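Local coordinates for protein intermedilysin (Streptococcus intermedius, PDB 5IMW) that is a secreted toxin that probably lyses host cells by forming oligomeric pores in membranes containing cholesterol, at residues Asn68-Lys79 against Asn87-Arg96; Ala4-Trp13 against Ser211-Pro222. All blocks are in the same frame, centred on the assembly; numbering follows the deposited sequence.

Contact 1 (Asn68-Lys79 against Asn87-Arg96)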
loop_
_atom_site.group_PDB
_atom_site.type_symbol
_atom_site.label_atom_id
_atom_site.label_comp_id
_atom_site.label_asym_id
_atom_site.label_seq_id
_atom_site.Cartn_x
_atom_site.Cartn_y
_atom_site.Cartn_z
ATOM N N ASN A 68 19.551 -10.547 -6.065
ATOM C CA ASN A 68 19.041 -11.288 -7.212
ATOM C C ASN A 68 19.476 -10.682 -8.538
ATOM O O ASN A 68 19.002 -11.121 -9.591
ATOM C CB ASN A 68 17.514 -11.359 -7.149
ATOM C CG ASN A 68 16.875 -9.989 -7.062
ATOM O OD1 ASN A 68 17.490 -9.035 -6.586
ATOM N ND2 ASN A 68 15.636 -9.882 -7.523
ATOM N N ASP A 69 20.373 -9.695 -8.517
ATOM C CA ASP A 69 20.711 -8.974 -9.741
ATOM C C ASP A 69 21.186 -9.931 -10.828
ATOM O O ASP A 69 20.676 -9.912 -11.954
ATOM C CB ASP A 69 21.775 -7.914 -9.441
ATOM C CG ASP A 69 21.888 -6.866 -10.537
ATOM O OD1 ASP A 69 21.517 -7.159 -11.692
ATOM O OD2 ASP A 69 22.353 -5.744 -10.242
ATOM N N ASP A 70 22.152 -10.794 -10.502
ATOM C CA ASP A 70 22.727 -11.668 -11.520
ATOM C C ASP A 70 21.687 -12.603 -12.126
ATOM O O ASP A 70 21.775 -12.934 -13.315
ATOM C CB ASP A 70 23.885 -12.476 -10.930
ATOM C CG ASP A 70 23.508 -13.188 -9.650
ATOM O OD1 ASP A 70 22.740 -12.607 -8.853
ATOM O OD2 ASP A 70 23.979 -14.325 -9.440
ATOM N N ARG A 71 20.698 -13.032 -11.345
ATOM C CA ARG A 71 19.707 -13.989 -11.825
ATOM C C ARG A 71 18.601 -13.353 -12.660
ATOM O O ARG A 71 17.766 -14.086 -13.199
ATOM C CB ARG A 71 19.075 -14.730 -10.642
ATOM C CG ARG A 71 20.056 -15.525 -9.794
ATOM C CD ARG A 71 20.281 -14.879 -8.433
ATOM N NE ARG A 71 20.933 -15.796 -7.500
ATOM C CZ ARG A 71 20.298 -16.731 -6.799
ATOM N NH1 ARG A 71 18.985 -16.880 -6.918
ATOM N NH2 ARG A 71 20.974 -17.522 -5.977
ATOM N N ILE A 72 18.568 -12.029 -12.783
ATOM C CA ILE A 72 17.464 -11.329 -13.432
ATOM C C ILE A 72 17.979 -10.727 -14.732
ATOM O O ILE A 72 18.800 -9.802 -14.721
ATOM C CB ILE A 72 16.863 -10.248 -12.524
ATOM C CG1 ILE A 72 16.339 -10.865 -11.221
ATOM C CG2 ILE A 72 15.749 -9.511 -13.242
ATOM C CD1 ILE A 72 15.214 -11.869 -11.395
ATOM N N PHE A 73 17.489 -11.246 -15.853
ATOM C CA PHE A 73 17.732 -10.656 -17.161
ATOM C C PHE A 73 16.660 -11.161 -18.114
ATOM O O PHE A 73 16.083 -12.230 -17.888
ATOM C CB PHE A 73 19.137 -11.003 -17.686
ATOM C CG PHE A 73 19.390 -12.477 -17.833
ATOM C CD1 PHE A 73 18.923 -13.171 -18.938
ATOM C CD2 PHE A 73 20.110 -13.166 -16.874
ATOM C CE1 PHE A 73 19.158 -14.521 -19.076
ATOM C CE2 PHE A 73 20.350 -14.515 -17.007
ATOM C CZ PHE A 73 19.874 -15.193 -18.110
ATOM N N PRO A 74 16.372 -10.423 -19.183
ATOM C CA PRO A 74 15.327 -10.866 -20.113
ATOM C C PRO A 74 15.588 -12.275 -20.624
ATOM O O PRO A 74 16.665 -12.581 -21.142
ATOM C CB PRO A 74 15.395 -9.832 -21.240
ATOM C CG PRO A 74 15.988 -8.624 -20.616
ATOM C CD PRO A 74 16.939 -9.119 -19.570
ATOM N N GLY A 75 14.585 -13.140 -20.474
ATOM C CA GLY A 75 14.660 -14.502 -20.952
ATOM C C GLY A 75 15.165 -15.514 -19.945
ATOM O O GLY A 75 15.166 -16.713 -20.249
ATOM N N ALA A 76 15.594 -15.077 -18.764
ATOM C CA ALA A 76 16.104 -15.999 -17.757
ATOM C C ALA A 76 15.067 -17.064 -17.421
ATOM O O ALA A 76 13.905 -16.751 -17.150
ATOM C CB ALA A 76 16.495 -15.229 -16.496
ATOM N N LEU A 77 15.497 -18.327 -17.426
ATOM C CA LEU A 77 14.632 -19.460 -17.110
ATOM C C LEU A 77 14.652 -19.708 -15.606
ATOM O O LEU A 77 15.711 -19.990 -15.035
ATOM C CB LEU A 77 15.086 -20.710 -17.864
ATOM C CG LEU A 77 14.533 -20.946 -19.274
ATOM C CD1 LEU A 77 13.226 -21.711 -19.212
ATOM C CD2 LEU A 77 14.345 -19.646 -20.036
ATOM N N LEU A 78 13.484 -19.619 -14.970
ATOM C CA LEU A 78 13.371 -19.733 -13.525
ATOM C C LEU A 78 12.282 -20.735 -13.169
ATOM O O LEU A 78 11.431 -21.083 -13.993
ATOM C CB LEU A 78 13.054 -18.374 -12.877
ATOM C CG LEU A 78 13.928 -17.192 -13.303
ATOM C CD1 LEU A 78 13.440 -15.909 -12.652
ATOM C CD2 LEU A 78 15.390 -17.437 -12.963
ATOM N N LYS A 79 12.317 -21.196 -11.923
ATOM C CA LYS A 79 11.299 -22.088 -11.389
ATOM C C LYS A 79 10.362 -21.311 -10.473
ATOM O O LYS A 79 10.804 -20.484 -9.671
ATOM C CB LYS A 79 11.928 -23.249 -10.616
ATOM C CG LYS A 79 12.184 -24.489 -11.456
ATOM C CD LYS A 79 12.598 -25.676 -10.594
ATOM C CE LYS A 79 13.899 -25.416 -9.849
ATOM N NZ LYS A 79 14.408 -26.638 -9.162
ATOM N N ASN A 87 11.723 -13.794 -3.655
ATOM C CA ASN A 87 12.340 -12.877 -4.609
ATOM C C ASN A 87 13.845 -13.103 -4.714
ATOM O O ASN A 87 14.611 -12.165 -4.945
ATOM C CB ASN A 87 12.041 -11.420 -4.249
ATOM C CG ASN A 87 12.404 -10.464 -5.365
ATOM O OD1 ASN A 87 11.675 -10.334 -6.348
ATOM N ND2 ASN A 87 13.538 -9.792 -5.220
ATOM N N LEU A 88 14.274 -14.350 -4.524
ATOM C CA LEU A 88 15.646 -14.776 -4.806
ATOM C C LEU A 88 15.613 -15.987 -5.734
ATOM O O LEU A 88 16.017 -17.092 -5.360
ATOM C CB LEU A 88 16.393 -15.096 -3.512
ATOM C CG LEU A 88 17.297 -13.999 -2.944
ATOM C CD1 LEU A 88 16.494 -12.808 -2.414
ATOM C CD2 LEU A 88 18.199 -14.572 -1.856
ATOM N N PRO A 89 15.137 -15.808 -6.964
ATOM C CA PRO A 89 14.911 -16.964 -7.841
ATOM C C PRO A 89 16.200 -17.674 -8.221
ATOM O O PRO A 89 17.276 -17.076 -8.291
ATOM C CB PRO A 89 14.240 -16.349 -9.074
ATOM C CG PRO A 89 14.649 -14.913 -9.056
ATOM C CD PRO A 89 14.770 -14.540 -7.614
ATOM N N THR A 90 16.067 -18.972 -8.476
ATOM C CA THR A 90 17.173 -19.818 -8.902
ATOM C C THR A 90 17.007 -20.177 -10.371
ATOM O O THR A 90 15.969 -20.714 -10.772
ATOM C CB THR A 90 17.236 -21.091 -8.057
ATOM O OG1 THR A 90 17.519 -20.745 -6.697
ATOM C CG2 THR A 90 18.317 -22.036 -8.570
ATOM N N LEU A 91 18.034 -19.889 -11.164
ATOM C CA LEU A 91 17.998 -20.210 -12.583
ATOM C C LEU A 91 18.022 -21.719 -12.793
ATOM O O LEU A 91 18.740 -22.450 -12.104
ATOM C CB LEU A 91 19.184 -19.563 -13.301
ATOM C CG LEU A 91 18.970 -18.132 -13.798
ATOM C CD1 LEU A 91 20.213 -17.284 -13.574
ATOM C CD2 LEU A 91 18.610 -18.148 -15.273
ATOM N N ILE A 92 17.220 -22.186 -13.745
ATOM C CA ILE A 92 17.251 -23.587 -14.153
ATOM C C ILE A 92 18.580 -23.816 -14.866
ATOM O O ILE A 92 18.799 -23.246 -15.943
ATOM C CB ILE A 92 16.065 -23.943 -15.063
ATOM C CG1 ILE A 92 14.743 -23.662 -14.350
ATOM C CG2 ILE A 92 16.138 -25.410 -15.475
ATOM C CD1 ILE A 92 13.525 -23.827 -15.230
ATOM N N PRO A 93 19.495 -24.625 -14.317
ATOM C CA PRO A 93 20.780 -24.835 -15.000
ATOM C C PRO A 93 20.639 -25.727 -16.223
ATOM O O PRO A 93 20.638 -26.957 -16.108
ATOM C CB PRO A 93 21.647 -25.483 -13.915
ATOM C CG PRO A 93 20.674 -26.209 -13.055
ATOM C CD PRO A 93 19.407 -25.396 -13.063
ATOM N N VAL A 94 20.525 -25.115 -17.401
ATOM C CA VAL A 94 20.254 -25.852 -18.630
ATOM C C VAL A 94 20.622 -24.964 -19.806
ATOM O O VAL A 94 20.541 -23.736 -19.724
ATOM C CB VAL A 94 18.770 -26.297 -18.692
ATOM C CG1 VAL A 94 17.840 -25.089 -18.617
ATOM C CG2 VAL A 94 18.500 -27.100 -19.946
ATOM N N ASN A 95 21.025 -25.593 -20.908
ATOM C CA ASN A 95 21.285 -24.861 -22.136
ATOM C C ASN A 95 20.017 -24.149 -22.599
ATOM O O ASN A 95 18.903 -24.469 -22.176
ATOM C CB ASN A 95 21.788 -25.809 -23.222
ATOM C CG ASN A 95 22.933 -26.677 -22.747
ATOM O OD1 ASN A 95 22.724 -27.700 -22.096
ATOM N ND2 ASN A 95 24.155 -26.268 -23.063
ATOM N N ARG A 96 20.195 -23.167 -23.480
ATOM C CA ARG A 96 19.082 -22.359 -23.952
ATOM C C ARG A 96 19.206 -22.112 -25.448
ATOM O O ARG A 96 20.268 -22.294 -26.048
ATOM C CB ARG A 96 19.006 -21.016 -23.217
ATOM C CG ARG A 96 18.100 -21.017 -22.000
ATOM C CD ARG A 96 17.816 -19.598 -21.539
ATOM N NE ARG A 96 17.927 -19.476 -20.092
ATOM C CZ ARG A 96 19.080 -19.473 -19.431
ATOM N NH1 ARG A 96 20.229 -19.588 -20.086
ATOM N NH2 ARG A 96 19.084 -19.361 -18.110
#

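Contact 2 (Ala4-Trp13 against Ser211-Pro222)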
loop_
_atom_site.group_PDB
_atom_site.type_symbol
_atom_site.label_atom_id
_atom_site.label_comp_id
_atom_site.label_asym_id
_atom_site.label_seq_id
_atom_site.Cartn_x
_atom_site.Cartn_y
_atom_site.Cartn_z
ATOM N N ALA A 4 12.614 -33.949 -31.274
ATOM C CA ALA A 4 12.892 -33.535 -29.901
ATOM C C ALA A 4 12.137 -32.259 -29.554
ATOM O O ALA A 4 11.619 -32.119 -28.440
ATOM C CB ALA A 4 14.394 -33.337 -29.706
ATOM N N LYS A 5 12.070 -31.315 -30.495
ATOM C CA LYS A 5 11.303 -30.094 -30.272
ATOM C C LYS A 5 9.843 -30.421 -29.988
ATOM O O LYS A 5 9.250 -29.907 -29.032
ATOM C CB LYS A 5 11.411 -29.173 -31.490
ATOM C CG LYS A 5 12.829 -28.867 -31.955
ATOM C CD LYS A 5 13.534 -27.885 -31.037
ATOM C CE LYS A 5 14.928 -27.572 -31.553
ATOM N NZ LYS A 5 15.305 -26.149 -31.333
ATOM N N LYS A 6 9.246 -31.281 -30.817
ATOM C CA LYS A 6 7.854 -31.672 -30.618
ATOM C C LYS A 6 7.649 -32.284 -29.239
ATOM O O LYS A 6 6.779 -31.849 -28.476
ATOM C CB LYS A 6 7.432 -32.654 -31.714
ATOM C CG LYS A 6 6.106 -33.356 -31.451
ATOM C CD LYS A 6 5.705 -34.247 -32.614
ATOM C CE LYS A 6 4.621 -35.230 -32.203
ATOM N NZ LYS A 6 3.530 -34.581 -31.425
ATOM N N ALA A 7 8.443 -33.304 -28.904
ATOM C CA ALA A 7 8.278 -33.983 -27.623
ATOM C C ALA A 7 8.383 -33.006 -26.460
ATOM O O ALA A 7 7.587 -33.066 -25.516
ATOM C CB ALA A 7 9.317 -35.094 -27.484
ATOM N N LEU A 8 9.358 -32.097 -26.507
ATOM C CA LEU A 8 9.533 -31.148 -25.413
ATOM C C LEU A 8 8.363 -30.172 -25.330
ATOM O O LEU A 8 7.980 -29.749 -24.235
ATOM C CB LEU A 8 10.853 -30.396 -25.584
ATOM C CG LEU A 8 11.184 -29.314 -24.555
ATOM C CD1 LEU A 8 11.011 -29.827 -23.142
ATOM C CD2 LEU A 8 12.607 -28.822 -24.766
ATOM N N ASN A 9 7.783 -29.807 -26.475
ATOM C CA ASN A 9 6.626 -28.916 -26.467
ATOM C C ASN A 9 5.435 -29.551 -25.762
ATOM O O ASN A 9 4.652 -28.847 -25.113
ATOM C CB ASN A 9 6.242 -28.536 -27.898
ATOM C CG ASN A 9 7.250 -27.606 -28.547
ATOM O OD1 ASN A 9 8.257 -27.245 -27.940
ATOM N ND2 ASN A 9 6.983 -27.215 -29.791
ATOM N N ASP A 10 5.281 -30.872 -25.875
ATOM C CA ASP A 10 4.123 -31.542 -25.293
ATOM C C ASP A 10 4.259 -31.719 -23.786
ATOM O O ASP A 10 3.247 -31.724 -23.075
ATOM C CB ASP A 10 3.912 -32.902 -25.961
ATOM C CG ASP A 10 3.675 -32.783 -27.455
ATOM O OD1 ASP A 10 2.576 -32.340 -27.850
ATOM O OD2 ASP A 10 4.584 -33.138 -28.234
ATOM N N TYR A 11 5.485 -31.867 -23.280
ATOM C CA TYR A 11 5.666 -31.983 -21.837
ATOM C C TYR A 11 5.347 -30.669 -21.137
ATOM O O TYR A 11 4.758 -30.667 -20.051
ATOM C CB TYR A 11 7.090 -32.431 -21.517
ATOM C CG TYR A 11 7.417 -32.358 -20.043
ATOM C CD1 TYR A 11 6.838 -33.241 -19.139
ATOM C CD2 TYR A 11 8.299 -31.406 -19.554
ATOM C CE1 TYR A 11 7.130 -33.176 -17.791
ATOM C CE2 TYR A 11 8.598 -31.334 -18.208
ATOM C CZ TYR A 11 8.010 -32.222 -17.330
ATOM O OH TYR A 11 8.308 -32.150 -15.989
ATOM N N ILE A 12 5.725 -29.543 -21.742
ATOM C CA ILE A 12 5.426 -28.244 -21.148
ATOM C C ILE A 12 3.924 -27.994 -21.162
ATOM O O ILE A 12 3.332 -27.605 -20.148
ATOM C CB ILE A 12 6.187 -27.126 -21.887
ATOM C CG1 ILE A 12 7.687 -27.432 -21.965
ATOM C CG2 ILE A 12 5.964 -25.793 -21.197
ATOM C CD1 ILE A 12 8.402 -27.461 -20.632
ATOM N N TRP A 13 3.285 -28.212 -22.314
ATOM C CA TRP A 13 1.844 -28.013 -22.417
ATOM C C TRP A 13 1.073 -29.017 -21.569
ATOM O O TRP A 13 -0.024 -28.707 -21.089
ATOM C CB TRP A 13 1.406 -28.116 -23.880
ATOM C CG TRP A 13 1.928 -27.011 -24.754
ATOM C CD1 TRP A 13 2.244 -25.740 -24.371
ATOM C CD2 TRP A 13 2.200 -27.085 -26.160
ATOM N NE1 TRP A 13 2.691 -25.018 -25.450
ATOM C CE2 TRP A 13 2.675 -25.821 -26.560
ATOM C CE3 TRP A 13 2.088 -28.098 -27.117
ATOM C CZ2 TRP A 13 3.036 -25.542 -27.877
ATOM C CZ3 TRP A 13 2.447 -27.818 -28.425
ATOM C CH2 TRP A 13 2.915 -26.551 -28.791
ATOM N N SER A 211 7.515 -21.297 -29.578
ATOM C CA SER A 211 7.205 -22.571 -28.952
ATOM C C SER A 211 7.997 -22.677 -27.654
ATOM O O SER A 211 9.062 -22.060 -27.529
ATOM C CB SER A 211 7.537 -23.724 -29.901
ATOM O OG SER A 211 7.590 -24.961 -29.214
ATOM N N PRO A 212 7.513 -23.425 -26.660
ATOM C CA PRO A 212 8.317 -23.605 -25.439
ATOM C C PRO A 212 9.715 -24.130 -25.716
ATOM O O PRO A 212 10.677 -23.697 -25.068
ATOM C CB PRO A 212 7.483 -24.600 -24.623
ATOM C CG PRO A 212 6.088 -24.387 -25.089
ATOM C CD PRO A 212 6.191 -24.064 -26.548
ATOM N N SER A 213 9.855 -25.056 -26.668
ATOM C CA SER A 213 11.173 -25.576 -27.017
ATOM C C SER A 213 12.124 -24.464 -27.439
ATOM O O SER A 213 13.334 -24.567 -27.213
ATOM C CB SER A 213 11.050 -26.610 -28.135
ATOM O OG SER A 213 10.234 -26.121 -29.187
ATOM N N ALA A 214 11.600 -23.403 -28.058
ATOM C CA ALA A 214 12.452 -22.310 -28.516
ATOM C C ALA A 214 13.320 -21.773 -27.386
ATOM O O ALA A 214 14.468 -21.369 -27.610
ATOM C CB ALA A 214 11.595 -21.193 -29.108
ATOM N N LEU A 215 12.791 -21.765 -26.161
ATOM C CA LEU A 215 13.549 -21.287 -25.012
ATOM C C LEU A 215 14.641 -22.254 -24.577
ATOM O O LEU A 215 15.459 -21.888 -23.726
ATOM C CB LEU A 215 12.603 -21.024 -23.840
ATOM C CG LEU A 215 11.726 -19.776 -23.951
ATOM C CD1 LEU A 215 10.608 -19.826 -22.925
ATOM C CD2 LEU A 215 12.555 -18.514 -23.773
ATOM N N PHE A 216 14.673 -23.467 -25.125
ATOM C CA PHE A 216 15.698 -24.451 -24.809
ATOM C C PHE A 216 16.474 -24.798 -26.073
ATOM O O PHE A 216 15.890 -24.943 -27.152
ATOM C CB PHE A 216 15.078 -25.711 -24.199
ATOM C CG PHE A 216 14.326 -25.459 -22.922
ATOM C CD1 PHE A 216 14.992 -25.414 -21.708
ATOM C CD2 PHE A 216 12.954 -25.269 -22.933
ATOM C CE1 PHE A 216 14.304 -25.182 -20.529
ATOM C CE2 PHE A 216 12.260 -25.038 -21.758
ATOM C CZ PHE A 216 12.937 -24.994 -20.555
ATOM N N GLY A 217 17.790 -24.940 -25.933
ATOM C CA GLY A 217 18.668 -25.030 -27.083
ATOM C C GLY A 217 18.807 -26.416 -27.675
ATOM O O GLY A 217 17.927 -26.878 -28.408
ATOM N N SER A 218 19.922 -27.080 -27.371
ATOM C CA SER A 218 20.242 -28.380 -27.951
ATOM C C SER A 218 19.099 -29.374 -27.787
ATOM O O SER A 218 18.066 -29.056 -27.187
ATOM C CB SER A 218 21.517 -28.937 -27.315
ATOM O OG SER A 218 21.728 -30.290 -27.684
ATOM N N GLY A 219 19.278 -30.579 -28.318
ATOM C CA GLY A 219 18.263 -31.609 -28.236
ATOM C C GLY A 219 17.851 -31.917 -26.813
ATOM O O GLY A 219 18.119 -33.010 -26.304
ATOM N N ILE A 220 17.201 -30.960 -26.161
ATOM C CA ILE A 220 16.709 -31.160 -24.803
ATOM C C ILE A 220 15.462 -32.031 -24.866
ATOM O O ILE A 220 14.581 -31.820 -25.710
ATOM C CB ILE A 220 16.417 -29.810 -24.122
ATOM C CG1 ILE A 220 17.693 -28.968 -23.981
ATOM C CG2 ILE A 220 15.793 -30.023 -22.756
ATOM C CD1 ILE A 220 18.767 -29.585 -23.104
ATOM N N THR A 221 15.388 -33.007 -23.980
ATOM C CA THR A 221 14.269 -33.929 -23.883
ATOM C C THR A 221 13.406 -33.564 -22.686
ATOM O O THR A 221 13.800 -32.752 -21.846
ATOM C CB THR A 221 14.789 -35.369 -23.763
ATOM O OG1 THR A 221 13.716 -36.257 -23.431
ATOM C CG2 THR A 221 15.860 -35.477 -22.692
ATOM N N PRO A 222 12.193 -34.110 -22.587
ATOM C CA PRO A 222 11.429 -33.912 -21.345
ATOM C C PRO A 222 12.113 -34.496 -20.123
ATOM O O PRO A 222 11.909 -33.992 -19.012
ATOM C CB PRO A 222 10.097 -34.610 -21.639
ATOM C CG PRO A 222 9.961 -34.535 -23.117
ATOM C CD PRO A 222 11.353 -34.676 -23.659
#

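Contact 1 (Asn68-Lys79 against Asn87-Arg96)
Leu91 and Leu78 meet at the middle of the contact, their side chains slanting across each other with Leu78 CD2 3.7 Å from Leu91 CG. Although its CB points away from 87-96, Leu78 gets there because CG lies beside the backbone N and opposite the carbonyl carbon (chi1 -49°). Its two branches divide the work: CD1 lies 3.7 Å from Pro89 CB, and Ile72 reaches the same proline at CG, the two side chains crossing at about a right angle. Leu91 is likewise split, with CD1 near Arg71 CA and CD2 3.8 Å from Ala76 CB. One nearly straight backbone bond joins the segments: Ile92 N donates to Leu77 O over 3.0 Å with an N-H...O angle of 165°. The same oxygen also receives a CA-H...O contact from Leu91.

Beyond this bond, Arg96 and Leu77 run past each other in opposite directions. Leu77 CD2 lies at the edge of the guanidinium, 3.6 Å from Arg96 NE, whereas Phe73 CZ sits 4.2 Å above one face, offset toward its rim. Phe73 opens the type II turn to Ala76 that leads into strand 77-79, which joins the sheet through strand 236-244.

At the other end the amides of Asn68 and Asn87 are turned 64° apart. Chemically the contact is mainly a buried aliphatic seam; at its border the two ND2 groups, both donors and so not bonded to each other, find an acceptor outside the segments in Ser63 O, by a hydrogen bond from Asn87 and a weak one from Asn68.

Contact 2 (Ala4-Trp13 against Ser211-Pro222)
With CG trans to its backbone nitrogen (chi1 178°), Leu8 swings CD2 off the helix and in among Phe216 and Ile220, while Asn9, turned the other way with CG beside its own nitrogen (chi1 -71°), carries its amide to Ser213. Leu8 CD2 stands 4.0 Å from Phe216 CB, and the same methyl is 4.0 Å from Ile220 CG2; the Leu8 and Ile220 side chains lie side by side and point the same way. As modelled, and less surely because Asn9 OD1 sits too close to Ser213 CB, that amide oxygen accepts two hydrogen bonds from Ser213, one from the backbone N at 3.0 Å with a bent N-H...O angle of 140° and one from the hydroxyl OG.

The pairing sets helix 2-14 against a loop that leaves strand 202-206, winds through a 3-10 turn at 212-215 and runs into helix 222-227. Thr221 is the N-cap of that helix: its OG1 bonds weakly to Thr223 N, and Asp224 OD2 takes the Thr221 N-H.

Both prolines of the loop press on the helix. Pro212 CB touches both branches of Ile12, CG1 at 3.9 Å, and the Trp13 and Pro212 side chains cross at about a right angle, with Trp13 NE1 3.5 Å from Pro212 CG. Pro222 slides antiparallel past Tyr11, their CB atoms 3.7 Å apart, and its carbonyl O lies over one face of the phenol ring. Farther out, Tyr11 OH is hydrogen-bonded to Val230 O. At the other end of the helix segment, the aliphatic part of Lys5 passes Ser213, CD coming within 4.0 Å of Ser213 CB.

Overall arrangement
From the N terminus the chain first forms helix 2-14; contact 2 closes where 211-222 meets its residues 4-13, a loop of 197 intervening residues. Contact 1 is nested inside that loop and closes a short one of its own: 68-79 ends in strand 77-79, seven residues including the short helix 82-85 follow, and the segment 87-96 packs back on 68-79. No crossing of loops results. The two contacts touch, their centres about 18 Å apart. Phe216 receives Leu77 CD1 at its CZ (3.6 Å) and Val94 CG1 at its CE1, and Val94 CG2 packs on Ile220 CD1. These side chains join 211-222 to 77-79 and 87-96; helix 2-14 is brought in through contact 2.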